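Local structure of carnitinyl-CoA dehydratase (Mycobacterium avium, 3R0O) at residues 17-22 / 26-31; 60-65 / 208-213; 64-69 / 196-201; 107-112 / 215-220; 132-135 / 139-142. The protein probably catalyses the dehydration of carnitinyl-CoA, as a carbon-oxygen lyase of the enoyl-CoA hydratase/isomerase (crotonase) family. All blocks are in the same frame, centred on the assembly; numbering follows the deposited sequence. Where two conformers were deposited one is given.

Contact 1: residues 17-22 / 26-31; sequences AVVERR and ALITID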
# COMPACT_ATOMS: atom_id res chain seq x y z
N ALA A 17 -29.42 9.22 16.08
CA ALA A 17 -29.15 8.12 15.16
C ALA A 17 -30.07 6.98 15.57
O ALA A 17 -30.32 6.79 16.77
CB ALA A 17 -27.67 7.67 15.24
N VAL A 18 -30.57 6.23 14.59
CA VAL A 18 -31.44 5.07 14.84
C VAL A 18 -30.76 3.77 14.40
O VAL A 18 -29.87 3.79 13.54
CB VAL A 18 -32.82 5.20 14.14
CG1 VAL A 18 -33.62 6.33 14.77
CG2 VAL A 18 -32.66 5.47 12.65
N VAL A 19 -31.16 2.66 15.02
CA VAL A 19 -30.64 1.34 14.68
C VAL A 19 -31.81 0.45 14.35
O VAL A 19 -32.85 0.55 14.96
CB VAL A 19 -29.91 0.68 15.88
CG1 VAL A 19 -29.04 -0.47 15.41
CG2 VAL A 19 -29.10 1.69 16.66
N GLU A 20 -31.64 -0.43 13.37
CA GLU A 20 -32.68 -1.41 13.03
C GLU A 20 -32.01 -2.69 12.56
O GLU A 20 -30.86 -2.67 12.12
CB GLU A 20 -33.71 -0.84 12.03
CG GLU A 20 -33.22 -0.59 10.60
CD GLU A 20 -34.10 0.43 9.84
OE1 GLU A 20 -34.92 -0.01 9.01
OE2 GLU A 20 -33.96 1.65 10.09
N ARG A 21 -32.72 -3.81 12.68
CA ARG A 21 -32.23 -5.08 12.19
C ARG A 21 -32.81 -5.41 10.83
O ARG A 21 -33.99 -5.17 10.61
CB ARG A 21 -32.55 -6.19 13.18
CG ARG A 21 -31.70 -6.14 14.43
CD ARG A 21 -30.31 -6.70 14.16
NE ARG A 21 -30.38 -8.11 13.80
CZ ARG A 21 -30.45 -9.11 14.68
NH1 ARG A 21 -30.53 -10.36 14.25
NH2 ARG A 21 -30.45 -8.86 15.99
N ARG A 22 -31.98 -5.92 9.93
CA ARG A 22 -32.45 -6.55 8.68
C ARG A 22 -31.73 -7.90 8.58
O ARG A 22 -30.54 -7.95 8.20
CB ARG A 22 -32.13 -5.70 7.44
CG ARG A 22 -32.53 -4.22 7.51
CD ARG A 22 -33.98 -3.98 7.05
NE ARG A 22 -34.23 -2.55 6.89
CZ ARG A 22 -34.22 -1.90 5.72
NH1 ARG A 22 -34.00 -2.56 4.59
NH2 ARG A 22 -34.44 -0.59 5.69
N ALA A 26 -27.13 -5.17 11.28
CA ALA A 26 -27.50 -3.99 12.05
C ALA A 26 -27.26 -2.79 11.17
O ALA A 26 -26.12 -2.54 10.76
CB ALA A 26 -26.69 -3.89 13.33
N LEU A 27 -28.35 -2.07 10.88
CA LEU A 27 -28.32 -0.84 10.10
C LEU A 27 -28.41 0.38 11.03
O LEU A 27 -29.41 0.58 11.75
CB LEU A 27 -29.46 -0.82 9.06
CG LEU A 27 -29.67 0.45 8.21
CD1 LEU A 27 -28.52 0.73 7.22
CD2 LEU A 27 -31.01 0.40 7.45
N ILE A 28 -27.37 1.20 10.99
CA ILE A 28 -27.31 2.42 11.78
C ILE A 28 -27.45 3.58 10.84
O ILE A 28 -26.73 3.66 9.86
CB ILE A 28 -25.94 2.56 12.48
CG1 ILE A 28 -25.65 1.31 13.33
CG2 ILE A 28 -25.90 3.89 13.27
CD1 ILE A 28 -24.21 1.16 13.79
N THR A 29 -28.37 4.50 11.15
CA THR A 29 -28.60 5.66 10.31
C THR A 29 -28.35 6.87 11.17
O THR A 29 -29.06 7.07 12.18
CB THR A 29 -30.06 5.69 9.75
OG1 THR A 29 -30.31 4.49 9.00
CG2 THR A 29 -30.28 6.91 8.86
N ILE A 30 -27.37 7.68 10.79
CA ILE A 30 -27.23 9.00 11.40
C ILE A 30 -28.40 9.84 10.93
O ILE A 30 -28.59 10.02 9.73
CB ILE A 30 -25.91 9.68 11.03
CG1 ILE A 30 -24.72 8.82 11.53
CG2 ILE A 30 -25.91 11.11 11.61
CD1 ILE A 30 -23.34 9.31 11.04
N ASP A 31 -29.20 10.32 11.88
CA ASP A 31 -30.47 10.95 11.53
C ASP A 31 -30.58 12.40 11.96
O ASP A 31 -31.38 12.73 12.83
CB ASP A 31 -31.63 10.13 12.10
CG ASP A 31 -32.99 10.49 11.47
OD1 ASP A 31 -33.08 11.24 10.45
OD2 ASP A 31 -34.00 10.02 12.01
O HOH W 1 -31.29 2.72 10.71
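Val18 pairs with Thr29 and Glu20 with Leu27 in an antiparallel beta hairpin at one border of the main sheet, a good example of how a two-residue repeat sorts side chains onto two faces. Both are hydrogen-bonded pairs; in the first, Thr29 N meets Val18 O at 2.9 Å. Ala17, Val19 and Arg21, with Ile30, Ile28 and Ala26 as their non-hydrogen-bonded partners, occupy the face on which helix 41-56 packs. The other face carries the more intricate contact. Leu27, its CG trans to the backbone N (chi1 175°), lies alongside Glu20, with Leu27 CD2 3.9 Å from Glu20 CD. CG of Glu20 is wedged between its backbone N and carbonyl carbon (chi1 69°), and the chain then stretches out, which carries the carboxylate past the leucine to the bent chain of Arg22. There the guanidinium presents its edge to Glu20 OE1 in a salt bridge made of weak hydrogen bonds from NE and NH2, while Leu27 CD2 sits over one of its faces, 4.0 Å from Arg22 NH2. Further along the same face, Val18 CG2 touches Thr29 CB at 3.9 Å. One water bridges the strands here, hydrogen-bonded to Glu20 OE2, to Leu27 O and, at 2.6 Å, to Thr29 OG1.

Contact 2: residues 60-65 / 208-213; sequences VWAVVI and RITCNA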
# COMPACT_ATOMS: atom_id res chain seq x y z
N VAL A 60 -25.74 -10.76 15.17
CA VAL A 60 -25.45 -9.67 14.23
C VAL A 60 -24.18 -10.05 13.51
O VAL A 60 -23.14 -10.20 14.17
CB VAL A 60 -25.30 -8.29 14.93
CG1 VAL A 60 -24.71 -7.24 13.97
CG2 VAL A 60 -26.65 -7.83 15.49
N TRP A 61 -24.25 -10.25 12.19
CA TRP A 61 -23.07 -10.71 11.45
C TRP A 61 -22.40 -9.64 10.59
O TRP A 61 -21.33 -9.88 10.04
CB TRP A 61 -23.38 -11.96 10.62
CG TRP A 61 -23.84 -13.18 11.43
CD1 TRP A 61 -23.89 -13.30 12.80
CD2 TRP A 61 -24.28 -14.44 10.90
NE1 TRP A 61 -24.36 -14.56 13.14
CE2 TRP A 61 -24.60 -15.27 12.00
CE3 TRP A 61 -24.43 -14.94 9.60
CZ2 TRP A 61 -25.08 -16.58 11.83
CZ3 TRP A 61 -24.90 -16.24 9.44
CH2 TRP A 61 -25.21 -17.05 10.55
N ALA A 62 -23.03 -8.48 10.48
CA ALA A 62 -22.49 -7.34 9.73
C ALA A 62 -23.20 -6.07 10.13
O ALA A 62 -24.32 -6.12 10.64
CB ALA A 62 -22.60 -7.54 8.24
N VAL A 63 -22.53 -4.94 9.93
CA VAL A 63 -23.05 -3.63 10.27
C VAL A 63 -22.98 -2.72 9.05
O VAL A 63 -22.01 -2.76 8.27
CB VAL A 63 -22.26 -3.00 11.46
CG1 VAL A 63 -22.63 -1.54 11.69
CG2 VAL A 63 -22.45 -3.81 12.73
N VAL A 64 -24.04 -1.92 8.87
CA VAL A 64 -24.06 -0.87 7.87
C VAL A 64 -24.34 0.45 8.57
O VAL A 64 -25.24 0.54 9.41
CB VAL A 64 -25.15 -1.14 6.79
CG1 VAL A 64 -25.28 0.05 5.80
CG2 VAL A 64 -24.86 -2.48 6.03
N ILE A 65 -23.53 1.47 8.26
CA ILE A 65 -23.79 2.83 8.73
C ILE A 65 -24.09 3.76 7.54
O ILE A 65 -23.41 3.69 6.52
CB ILE A 65 -22.61 3.37 9.61
CG1 ILE A 65 -22.99 4.68 10.30
CG2 ILE A 65 -21.33 3.52 8.79
CD1 ILE A 65 -22.12 5.02 11.57
N ARG A 208 -23.72 -10.81 0.92
CA ARG A 208 -22.62 -11.56 0.28
C ARG A 208 -21.50 -11.88 1.28
O ARG A 208 -20.51 -12.53 0.94
CB ARG A 208 -22.09 -10.78 -0.92
CG ARG A 208 -22.99 -10.93 -2.15
CD ARG A 208 -22.74 -9.84 -3.16
NE ARG A 208 -21.32 -9.66 -3.43
CZ ARG A 208 -20.75 -8.47 -3.63
NH1 ARG A 208 -21.48 -7.35 -3.59
NH2 ARG A 208 -19.46 -8.40 -3.85
N ILE A 209 -21.71 -11.44 2.53
CA ILE A 209 -20.77 -11.67 3.60
C ILE A 209 -21.41 -12.47 4.71
O ILE A 209 -20.76 -13.35 5.27
CB ILE A 209 -20.21 -10.33 4.15
CG1 ILE A 209 -19.37 -9.63 3.09
CG2 ILE A 209 -19.38 -10.57 5.43
CD1 ILE A 209 -19.00 -8.17 3.41
N THR A 210 -22.67 -12.17 5.02
CA THR A 210 -23.41 -12.90 6.05
C THR A 210 -23.87 -14.29 5.57
O THR A 210 -24.32 -15.09 6.38
CB THR A 210 -24.61 -12.09 6.64
OG1 THR A 210 -25.62 -11.91 5.64
CG2 THR A 210 -24.15 -10.72 7.19
N CYS A 211 -23.72 -14.59 4.27
CA CYS A 211 -23.85 -15.98 3.77
C CYS A 211 -22.66 -16.87 4.17
O CYS A 211 -22.76 -18.10 4.17
CB CYS A 211 -24.02 -16.00 2.25
SG CYS A 211 -22.64 -15.22 1.36
N ASN A 212 -21.53 -16.25 4.52
CA ASN A 212 -20.31 -16.98 4.88
C ASN A 212 -20.27 -17.29 6.38
O ASN A 212 -21.06 -16.73 7.16
CB ASN A 212 -19.08 -16.17 4.42
CG ASN A 212 -19.11 -15.88 2.92
OD1 ASN A 212 -19.58 -16.71 2.15
ND2 ASN A 212 -18.65 -14.70 2.51
N ALA A 213 -19.37 -18.18 6.78
CA ALA A 213 -19.27 -18.58 8.19
C ALA A 213 -18.85 -17.40 9.08
O ALA A 213 -17.74 -16.87 8.91
CB ALA A 213 -18.32 -19.74 8.34
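Trp61 and Ala62 lead into strand 62-67 of the crotonase-fold core sheet, and both receive Thr210 from the frayed C-terminal end of helix 198-210. The contact illustrates how a helix terminus is docked by one methyl and one carbonyl. Trp61 comes first. Its CB touches Thr210 CG2 at 3.7 Å, while a chi1 of -60°, with CG opposite the carbonyl carbon, directs the six-membered part of the indole past the threonine. There the ring offers its edge, nearly in plane, to the backbone oxygen of that residue: Trp61 CE3 lies 3.2 Å from Thr210 O. Trp270 of the second subunit also packs on Trp61 and donates through its NE1 to Cys211 O. Ala62 follows, now inside the strand, and adds a second hydrophobic wall for the same methyl group. Thr210 can serve both residues because CG2 lies beside its backbone N, while OG1 turns back to Ala206 O in a weak hydrogen bond. Just beyond this weakly bonded turn, Asn212 N bonds to Ile209 O at 3.1 Å. At the centre of the contact, Thr210 CG2 rests 3.7 Å from Ala62 CB.

Contact 3: residues 64-69 / 196-201; sequences VITGAG and GTVVEA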
# COMPACT_ATOMS: atom_id res chain seq x y z
N VAL A 64 -24.04 -1.92 8.87
CA VAL A 64 -24.06 -0.87 7.87
C VAL A 64 -24.34 0.45 8.57
O VAL A 64 -25.24 0.54 9.41
CB VAL A 64 -25.15 -1.14 6.79
CG1 VAL A 64 -25.28 0.05 5.80
CG2 VAL A 64 -24.86 -2.48 6.03
N ILE A 65 -23.53 1.47 8.26
CA ILE A 65 -23.79 2.83 8.73
C ILE A 65 -24.09 3.76 7.54
O ILE A 65 -23.41 3.69 6.52
CB ILE A 65 -22.61 3.37 9.61
CG1 ILE A 65 -22.99 4.68 10.30
CG2 ILE A 65 -21.33 3.52 8.79
CD1 ILE A 65 -22.12 5.02 11.57
N THR A 66 -25.10 4.61 7.68
CA THR A 66 -25.48 5.53 6.62
C THR A 66 -26.00 6.85 7.22
O THR A 66 -26.17 6.95 8.44
CB THR A 66 -26.54 4.84 5.68
OG1 THR A 66 -26.58 5.49 4.39
CG2 THR A 66 -27.95 4.84 6.34
N GLY A 67 -26.25 7.85 6.36
CA GLY A 67 -26.82 9.14 6.80
C GLY A 67 -28.23 9.27 6.24
O GLY A 67 -28.51 8.75 5.17
N ALA A 68 -29.12 9.94 6.96
CA ALA A 68 -30.47 10.23 6.46
C ALA A 68 -30.45 11.16 5.23
O ALA A 68 -29.59 12.05 5.12
CB ALA A 68 -31.32 10.84 7.56
N GLY A 69 -31.40 10.94 4.33
CA GLY A 69 -31.56 11.79 3.14
C GLY A 69 -30.52 11.50 2.06
O GLY A 69 -29.81 10.48 2.09
N GLY A 196 -29.83 7.60 -3.87
CA GLY A 196 -31.05 7.03 -3.33
C GLY A 196 -31.03 5.53 -3.15
O GLY A 196 -31.96 4.99 -2.56
N THR A 197 -30.00 4.83 -3.63
CA THR A 197 -30.04 3.35 -3.57
C THR A 197 -28.96 2.74 -2.71
O THR A 197 -28.82 1.52 -2.66
CB THR A 197 -29.93 2.69 -4.97
OG1 THR A 197 -28.60 2.85 -5.47
CG2 THR A 197 -30.98 3.27 -5.97
N VAL A 198 -28.21 3.59 -2.03
CA VAL A 198 -27.02 3.16 -1.31
C VAL A 198 -27.31 2.12 -0.18
O VAL A 198 -26.54 1.16 0.01
CB VAL A 198 -26.21 4.42 -0.85
CG1 VAL A 198 -26.56 4.86 0.58
CG2 VAL A 198 -24.74 4.20 -1.05
N VAL A 199 -28.44 2.26 0.51
CA VAL A 199 -28.77 1.33 1.60
C VAL A 199 -29.08 -0.07 1.06
O VAL A 199 -28.57 -1.04 1.61
CB VAL A 199 -29.88 1.91 2.53
CG1 VAL A 199 -30.45 0.83 3.47
CG2 VAL A 199 -29.31 3.11 3.34
N GLU A 200 -29.86 -0.16 -0.02
CA GLU A 200 -30.13 -1.48 -0.57
C GLU A 200 -28.85 -2.09 -1.16
O GLU A 200 -28.63 -3.28 -0.97
CB GLU A 200 -31.32 -1.52 -1.55
CG GLU A 200 -32.69 -1.19 -0.90
CD GLU A 200 -33.11 -2.13 0.23
OE1 GLU A 200 -32.92 -3.37 0.11
OE2 GLU A 200 -33.67 -1.63 1.23
N ALA A 201 -28.00 -1.29 -1.78
CA ALA A 201 -26.74 -1.79 -2.32
C ALA A 201 -25.83 -2.28 -1.19
O ALA A 201 -25.15 -3.30 -1.32
CB ALA A 201 -26.06 -0.73 -3.19
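Helix 198-210 lies against one face of the central sheet of the crotonase fold, and its first turn meets strand 62-67 where Val198 and Val199 converge on Thr66. It is a worked example of a beta-branched residue that splits its duties between polar and apolar neighbours. The threonine side chain is directed at the helix, and Val199 crosses it at about a right angle. Val199 CG2 does most of the touching: it sits 3.7 Å from Thr66 CG2 and 3.8 Å from Thr66 OG1, so a single methyl covers both branches of the threonine. The rotamer of Val199 explains this, because CG1 is trans to the backbone N (chi1 167°) and CG2 is the branch left to face the strand. Val198 comes past Thr66 in the opposite direction and brings CG1 within 3.9 Å of OG1. Although the hydroxyl is buried under valine carbons, its polar need is met in the sheet: with OG1 swung over beside its own carbonyl carbon (chi1 -159°), it hydrogen-bonds to Ala113 O. The helix starts immediately after Thr197, the N-cap residue, and its first turn is closed by Ala201 N bonding to Thr197 O at 3.1 Å. Beyond Thr66 the two valines have different neighbours. Val199 also leans on Leu27 of strand 25-30, whereas Val198 reaches Ala113 of strand 110-114 and Val193 of strand 191-193, so that this one helical turn spans several neighbouring strands of the sheet.

Contact 4: residues 107-112 / 215-220; sequences DKPTIA and LSVQAS. With EDO (1,2-ethanediol), chain D.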
# COMPACT_ATOMS: atom_id res chain seq x y z
N ASP A 107 -15.55 -7.07 15.83
CA ASP A 107 -15.32 -8.26 15.01
C ASP A 107 -16.16 -8.30 13.74
O ASP A 107 -15.75 -8.89 12.75
CB ASP A 107 -15.62 -9.52 15.82
CG ASP A 107 -14.63 -9.74 16.96
OD1 ASP A 107 -13.42 -9.46 16.80
OD2 ASP A 107 -15.06 -10.22 18.01
N LYS A 108 -17.33 -7.66 13.79
CA LYS A 108 -18.31 -7.71 12.70
C LYS A 108 -17.90 -6.75 11.57
O LYS A 108 -17.42 -5.65 11.82
CB LYS A 108 -19.70 -7.34 13.23
CG LYS A 108 -20.06 -7.94 14.60
CD LYS A 108 -19.97 -9.48 14.61
CE LYS A 108 -20.03 -10.03 16.06
NZ LYS A 108 -21.41 -10.03 16.58
N PRO A 109 -18.04 -7.19 10.30
CA PRO A 109 -17.69 -6.29 9.18
C PRO A 109 -18.60 -5.07 9.13
O PRO A 109 -19.80 -5.16 9.40
CB PRO A 109 -17.92 -7.17 7.94
CG PRO A 109 -17.74 -8.49 8.40
CD PRO A 109 -18.34 -8.55 9.81
N THR A 110 -18.00 -3.93 8.81
CA THR A 110 -18.76 -2.69 8.78
C THR A 110 -18.73 -2.17 7.35
O THR A 110 -17.69 -2.22 6.69
CB THR A 110 -18.17 -1.65 9.72
OG1 THR A 110 -16.78 -1.48 9.42
CG2 THR A 110 -18.33 -2.08 11.22
N ILE A 111 -19.86 -1.67 6.89
CA ILE A 111 -19.99 -1.14 5.54
C ILE A 111 -20.50 0.29 5.63
O ILE A 111 -21.60 0.51 6.16
CB ILE A 111 -20.98 -1.98 4.71
CG1 ILE A 111 -20.46 -3.42 4.54
CG2 ILE A 111 -21.21 -1.36 3.30
CD1 ILE A 111 -21.58 -4.41 4.10
N ALA A 112 -19.73 1.26 5.15
CA ALA A 112 -20.28 2.62 5.07
C ALA A 112 -21.10 2.76 3.78
O ALA A 112 -20.58 2.55 2.67
CB ALA A 112 -19.17 3.70 5.14
N LEU A 215 -17.80 -16.82 12.21
CA LEU A 215 -16.51 -16.91 12.91
C LEU A 215 -15.32 -16.79 11.96
O LEU A 215 -14.27 -16.29 12.35
CB LEU A 215 -16.40 -18.19 13.77
CG LEU A 215 -17.46 -18.51 14.85
CD1 LEU A 215 -17.09 -19.82 15.58
CD2 LEU A 215 -17.62 -17.38 15.87
N SER A 216 -15.49 -17.26 10.72
CA SER A 216 -14.44 -17.17 9.69
C SER A 216 -14.26 -15.75 9.22
O SER A 216 -13.13 -15.28 9.03
CB SER A 216 -14.79 -18.01 8.45
OG SER A 216 -14.68 -19.40 8.73
N VAL A 217 -15.38 -15.08 9.00
CA VAL A 217 -15.37 -13.72 8.50
C VAL A 217 -14.70 -12.83 9.56
O VAL A 217 -13.82 -12.01 9.25
CB VAL A 217 -16.80 -13.24 8.16
CG1 VAL A 217 -16.85 -11.73 7.92
CG2 VAL A 217 -17.37 -14.00 6.91
N GLN A 218 -15.10 -13.03 10.80
CA GLN A 218 -14.61 -12.26 11.92
C GLN A 218 -13.12 -12.52 12.23
O GLN A 218 -12.38 -11.57 12.44
CB GLN A 218 -15.52 -12.46 13.15
CG GLN A 218 -16.96 -11.99 12.85
CD GLN A 218 -17.99 -12.51 13.85
OE1 GLN A 218 -17.66 -12.78 15.00
NE2 GLN A 218 -19.27 -12.62 13.40
N ALA A 219 -12.69 -13.78 12.20
CA ALA A 219 -11.27 -14.13 12.37
C ALA A 219 -10.45 -13.53 11.25
O ALA A 219 -9.37 -12.98 11.49
CB ALA A 219 -11.07 -15.66 12.42
N SER A 220 -10.98 -13.60 10.03
CA SER A 220 -10.32 -13.00 8.87
C SER A 220 -10.18 -11.49 9.06
O SER A 220 -9.11 -10.93 8.77
CB SER A 220 -11.02 -13.37 7.54
OG SER A 220 -10.98 -14.79 7.31
C1 EDO D . -16.14 0.85 13.45
O1 EDO D . -16.12 -0.49 13.97
C2 EDO D . -15.23 0.95 12.23
O2 EDO D . -15.38 -0.24 11.42
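Pro109 and Val217 make the tight part of this contact, where the approach to strand 110-114 of the crotonase-fold sheet meets helix 214-225. Pro109 CG stands only 3.4 Å from Val217 CG1, closer than carbon atoms usually pack, with the ring and the valine branch crossing at about a right angle. The branch that touches is the one trans to the backbone N of Val217 (chi1 168°). Ile209 of helix 198-210 packs on both residues, and Leu173 of the second subunit packs on Val217. Next to it, Gln218 lies along the loop, extended beyond CG. Its CG comes 3.3 Å from Asp107 O, and its amide passes obliquely over the lysine chain, NE2 being 3.4 Å from Lys108 CD. Packing becomes looser towards the partly exposed Asp107, where CB is 3.9 Å from Gln218 OE1 and the carboxylate turns to Arg222 in a salt bridge through OD1. A different edge of the segment meets a small molecule: Thr110 OG1 is hydrogen-bonded at 2.7 Å to O2 of a 1,2-ethanediol probably left from crystallisation. The general lesson is that buried polar chains may cross an interface as hydrocarbon. Lys108 lends Gln218 its methylenes, bending at chi2 (-57°) and again near its end to carry NZ to the backbone oxygens of Ala54 and Val60. Carbonyl oxygens therefore receive its ammonium group, which would be expected to help stabilise the charge in this buried setting.

Contact 5: residues 132-135 / 139-142; sequences VIAC and SFGL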
# COMPACT_ATOMS: atom_id res chain seq x y z
N VAL A 132 -16.93 0.17 1.51
CA VAL A 132 -17.66 1.41 1.21
C VAL A 132 -18.44 1.34 -0.08
O VAL A 132 -17.88 0.96 -1.11
CB VAL A 132 -16.72 2.67 1.15
CG1 VAL A 132 -17.55 3.92 0.81
CG2 VAL A 132 -15.97 2.87 2.45
N ILE A 133 -19.74 1.71 -0.03
CA ILE A 133 -20.53 1.93 -1.23
C ILE A 133 -20.96 3.39 -1.23
O ILE A 133 -21.42 3.91 -0.21
CB ILE A 133 -21.76 0.99 -1.34
CG1 ILE A 133 -21.28 -0.46 -1.44
CG2 ILE A 133 -22.60 1.34 -2.59
CD1 ILE A 133 -22.37 -1.49 -1.59
N ALA A 134 -20.73 4.06 -2.35
CA ALA A 134 -21.10 5.47 -2.46
C ALA A 134 -22.10 5.67 -3.61
O ALA A 134 -22.08 4.93 -4.58
CB ALA A 134 -19.87 6.36 -2.67
N CYS A 135 -22.96 6.66 -3.47
CA CYS A 135 -23.84 7.04 -4.56
C CYS A 135 -23.04 7.93 -5.53
O CYS A 135 -21.96 8.41 -5.18
CB CYS A 135 -25.07 7.76 -4.00
SG CYS A 135 -24.68 9.30 -3.13
N SER A 139 -18.86 12.50 -2.52
CA SER A 139 -17.46 12.87 -2.68
C SER A 139 -16.78 12.74 -1.34
O SER A 139 -17.45 12.78 -0.29
CB SER A 139 -17.32 14.29 -3.20
OG SER A 139 -17.94 15.19 -2.30
N PHE A 140 -15.46 12.58 -1.38
CA PHE A 140 -14.65 12.38 -0.21
C PHE A 140 -13.55 13.45 -0.21
O PHE A 140 -13.19 14.01 -1.25
CB PHE A 140 -14.05 10.96 -0.24
CG PHE A 140 -15.11 9.87 -0.35
CD1 PHE A 140 -15.57 9.21 0.78
CD2 PHE A 140 -15.65 9.52 -1.60
CE1 PHE A 140 -16.54 8.21 0.68
CE2 PHE A 140 -16.63 8.55 -1.71
CZ PHE A 140 -17.08 7.88 -0.57
N GLY A 141 -13.05 13.76 0.98
CA GLY A 141 -11.93 14.66 1.10
C GLY A 141 -11.65 14.96 2.56
O GLY A 141 -12.44 14.62 3.44
N LEU A 142 -10.51 15.60 2.79
CA LEU A 142 -10.10 16.05 4.11
C LEU A 142 -9.75 17.54 4.01
O LEU A 142 -8.57 17.90 3.90
CB LEU A 142 -8.89 15.22 4.57
CG LEU A 142 -9.23 13.73 4.75
CD1 LEU A 142 -8.00 12.94 5.09
CD2 LEU A 142 -10.30 13.56 5.80
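Phe140 reaches Ala134 through two torsions: chi1 of -56° sets CG opposite its own carbonyl carbon, and chi2 of -97° turns the ring so that its rim, not its face, meets the methyl group. Ala134 CB lies close to the ring plane, 3.8 Å from Phe140 CZ and 4.0 Å from Phe140 CE2. Val132 joins in as well, its CG1 stopping 4.2 Å from Phe140 CZ. The two strand residues, alternating with Ile133, thus present their side chains on the same face of strand 131-135 and share the leading atom of one phenyl ring. The principle is that one aromatic side chain can join two sheets whose strands share no backbone bonds at this point. In the crotonase architecture strand 131-135 belongs to the main sheet, while strand 139-141 is the middle member of a small second sheet; only a short loop separates them in sequence, yet the two do not pair. Even the nearest alpha carbons, Ala134 CA and Ser139 CA, are 8.2 Å apart, and the phenyl ring bridges the gap. Val114 from the neighbouring strand and Ala126 from helix 121-128 also touch Phe140, together with Ile189. On the reverse face of strand 131-135, Ile133 packs against Val198, Ala201 and Leu205 of helix 198-210.

Along the chain contact 1 closes first; contacts 2 and 3 then start from the same strand, 62-67, contact 4 crosses both, and contact 5 falls within the span of all three. Every one reaches the main sheet, whose strands run 17-22, 25-30, 62-67, 110-114 and 131-135, followed by 191-193. Contacts 2 and 3 meet opposite ends of helix 198-210, centres about 16 Å apart; contact 4 follows on helix 214-225, its centre about 7 Å from that of contact 2. In contacts 2 to 4, helices from late in the chain pack on strands formed much earlier. The second subunit touches contacts 2 and 4 and, through one residue, contact 5, linking fold to assembly.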